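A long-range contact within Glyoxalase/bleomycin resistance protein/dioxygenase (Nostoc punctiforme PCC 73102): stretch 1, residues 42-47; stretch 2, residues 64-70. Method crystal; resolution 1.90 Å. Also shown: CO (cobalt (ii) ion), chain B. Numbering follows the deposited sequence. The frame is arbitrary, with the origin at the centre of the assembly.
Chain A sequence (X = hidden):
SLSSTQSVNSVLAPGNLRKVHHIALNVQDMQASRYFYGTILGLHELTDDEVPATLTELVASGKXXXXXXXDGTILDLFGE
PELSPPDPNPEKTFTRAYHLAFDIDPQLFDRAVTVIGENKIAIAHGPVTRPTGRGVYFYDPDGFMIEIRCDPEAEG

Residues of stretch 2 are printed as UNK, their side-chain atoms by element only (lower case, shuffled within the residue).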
# COMPACT_ATOMS: atom_id res chain seq x y z
N GLY A 42 11.60 1.96 12.50
CA GLY A 42 11.10 2.98 13.41
C GLY A 42 9.65 3.44 13.35
O GLY A 42 9.32 4.47 13.92
N LEU A 43 8.77 2.69 12.67
CA LEU A 43 7.37 3.10 12.62
C LEU A 43 6.74 2.96 14.01
O LEU A 43 6.93 1.95 14.70
CB LEU A 43 6.59 2.26 11.60
CG LEU A 43 7.05 2.42 10.15
CD1 LEU A 43 6.27 1.47 9.24
CD2 LEU A 43 6.85 3.87 9.70
N HIS A 44 6.00 3.98 14.42
CA HIS A 44 5.36 3.97 15.73
C HIS A 44 4.20 2.97 15.77
O HIS A 44 3.39 2.91 14.85
CB HIS A 44 4.85 5.36 16.10
CG HIS A 44 4.52 5.51 17.55
ND1 HIS A 44 5.45 5.35 18.55
CD2 HIS A 44 3.34 5.78 18.17
CE1 HIS A 44 4.87 5.50 19.72
NE2 HIS A 44 3.59 5.77 19.53
N GLU A 45 4.14 2.19 16.84
CA GLU A 45 3.09 1.19 16.98
C GLU A 45 1.88 1.71 17.75
O GLU A 45 2.02 2.52 18.66
CB GLU A 45 3.68 -0.03 17.68
CG GLU A 45 2.70 -1.15 17.95
CD GLU A 45 3.39 -2.41 18.44
OE1 GLU A 45 4.32 -2.29 19.28
OE2 GLU A 45 3.01 -3.51 17.99
N LEU A 46 0.70 1.26 17.36
CA LEU A 46 -0.52 1.65 18.06
C LEU A 46 -0.75 0.64 19.18
O LEU A 46 -0.58 -0.56 18.97
CB LEU A 46 -1.73 1.64 17.12
CG LEU A 46 -1.72 2.57 15.91
CD1 LEU A 46 -3.01 2.41 15.12
CD2 LEU A 46 -1.57 4.00 16.38
N THR A 47 -1.12 1.12 20.36
CA THR A 47 -1.37 0.21 21.46
C THR A 47 -2.81 -0.30 21.37
O THR A 47 -3.64 0.30 20.69
CB THR A 47 -1.14 0.90 22.82
OG1 THR A 47 -1.80 2.18 22.83
CG2 THR A 47 0.36 1.10 23.05
N UNK A 64 -2.65 -9.38 15.40
CA UNK A 64 -2.61 -8.23 14.51
C UNK A 64 -1.77 -7.13 15.15
O UNK A 64 -1.76 -6.98 16.38
c UNK A 64 -4.87 -8.74 13.56
c UNK A 64 -4.03 -7.68 14.26
c UNK A 64 -3.96 -6.42 13.41
N UNK A 65 -1.06 -6.38 14.32
CA UNK A 65 -0.24 -5.27 14.80
C UNK A 65 -0.51 -4.08 13.88
O UNK A 65 -0.71 -4.26 12.68
c UNK A 65 1.24 -5.65 14.76
N UNK A 66 -0.53 -2.89 14.45
CA UNK A 66 -0.78 -1.67 13.69
C UNK A 66 0.36 -0.68 13.92
O UNK A 66 0.71 -0.39 15.06
n UNK A 66 -4.37 -0.87 13.35
c UNK A 66 -2.09 -1.01 14.15
c UNK A 66 -3.33 -1.67 13.57
o UNK A 66 -3.37 -2.88 13.35
N UNK A 67 0.94 -0.19 12.83
CA UNK A 67 2.02 0.80 12.89
C UNK A 67 1.53 1.99 12.10
O UNK A 67 0.66 1.86 11.24
c UNK A 67 4.97 -2.90 14.68
c UNK A 67 4.76 -0.56 14.15
c UNK A 67 3.30 0.23 12.27
c UNK A 67 3.62 -2.20 12.82
c UNK A 67 5.28 -1.58 14.95
c UNK A 67 4.14 -3.21 13.61
c UNK A 67 3.92 -0.86 13.08
N UNK A 68 2.06 3.17 12.41
CA UNK A 68 1.64 4.38 11.71
C UNK A 68 2.78 5.31 11.35
O UNK A 68 3.83 5.31 12.01
c UNK A 68 1.38 5.66 13.84
c UNK A 68 0.67 5.20 12.56
c UNK A 68 -0.55 4.39 12.89
c UNK A 68 0.74 6.83 14.52
N UNK A 69 2.59 6.09 10.30
CA UNK A 69 3.58 7.08 9.92
C UNK A 69 3.09 8.33 10.67
O UNK A 69 1.92 8.40 11.06
o UNK A 69 2.28 7.49 7.91
c UNK A 69 4.26 6.14 7.68
c UNK A 69 3.61 7.32 8.40
N UNK A 70 3.97 9.32 10.89
CA UNK A 70 3.52 10.51 11.61
C UNK A 70 2.33 11.26 11.01
O UNK A 70 1.66 12.01 11.71
c UNK A 70 4.79 11.36 11.71
c UNK A 70 5.38 9.44 10.50
c UNK A 70 5.57 10.94 10.53
CO CO B . 2.10 5.86 20.97
O HOH W 1 6.01 6.44 13.02
O HOH W 2 -0.85 -2.61 17.09
O HOH W 3 3.13 7.11 22.17
O HOH W 4 0.51 6.09 22.31

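Position 64 opens the hidden strand with three side-chain carbons, the first carrying the other two, all out of reach of stretch 1. A fork at the beta carbon without oxygen makes it Val64. It takes no part in the contact; beta-branched residues nevertheless suit an extended backbone such as this one.

Position 65 has a single side-chain carbon, CB, which leaves the first stretch nearly untouched: the CB of position 65 lies 4.3 Å from OE2 of Glu45. With nothing beyond CB, it is Ala65. So small a side chain fits easily in a buried strand, and that carboxylate finds its hydrogen bonds elsewhere in the structure.

At position 66 two carbons run in line, and the second carries one oxygen and one nitrogen. The CB of position 66, which points sideways, packs 3.7 Å from CD1 of Leu46, while the main chain does the pairing: Leu46 N donates to the backbone O of position 66 at 2.8 Å, with an almost straight angle of 173°. The planar carboxamide identifies Asn66. Its CB methylene offers apolar surface to Leu46, whereas the polar amide suits a buried site only if it finds partners.

Position 67 shows one carbon followed by a ring of six carbons, with no hydroxyl oxygen. The ring lies on the same face of the sheet as the side chain of Glu45, whose CB approaches one ring carbon of position 67 to 3.5 Å. Leu43 O meets the ring edge, 3.4 Å from another ring carbon of position 67. Closer to the backbone, CB of Leu43 and CB of position 67 pack at 3.9 Å. This is Phe67 rather than tyrosine. The slightly positive hydrogens of its ring edge suit a carbonyl oxygen, and a flat, apolar side chain suits this buried site.

Position 68 has four carbons, forked at the first, with one arm two carbons long. It shares a sheet face with His44, and the one-carbon arm of position 68 touches CD2 of Leu46 at 3.7 Å. The backbone N of position 68 donates to His44 O at 2.8 Å. The fork makes it Ile68, whose branched side chain offers apolar surface to a leucine.

Position 69 has one carbon bearing an oxygen and a carbon. Its CA-to-CB bond points away from stretch 1, yet the terminal carbon of position 69 still lies 4.0 Å from CD2 of Leu43. This is Thr69. The hydroxyl is hydrogen-bonded to a residue adjoining one of the stretches, so its polarity is satisfied in this buried setting.

At position 70, three carbons close a ring onto the backbone nitrogen, giving Pro70. Lacking an amide hydrogen, it suits a place beyond the strand, where no pairing with stretch 1 is required.

The contact is a short antiparallel pairing. His44 and Ile68 form a hydrogen-bonded pair, whereas Glu45 and Phe67 form a non-hydrogen-bonded one, their CA atoms 4.2 Å apart. Water 1 extends the ladder by accepting from His44 N and donating to Ile68 O; water 2 similarly joins Asn66 N to Leu46 O. The pairing helps hold the backbone of His44, whose NE2 binds the cobalt ion CO at 2.1 Å.

Stretch 2 64-70: VANFITP
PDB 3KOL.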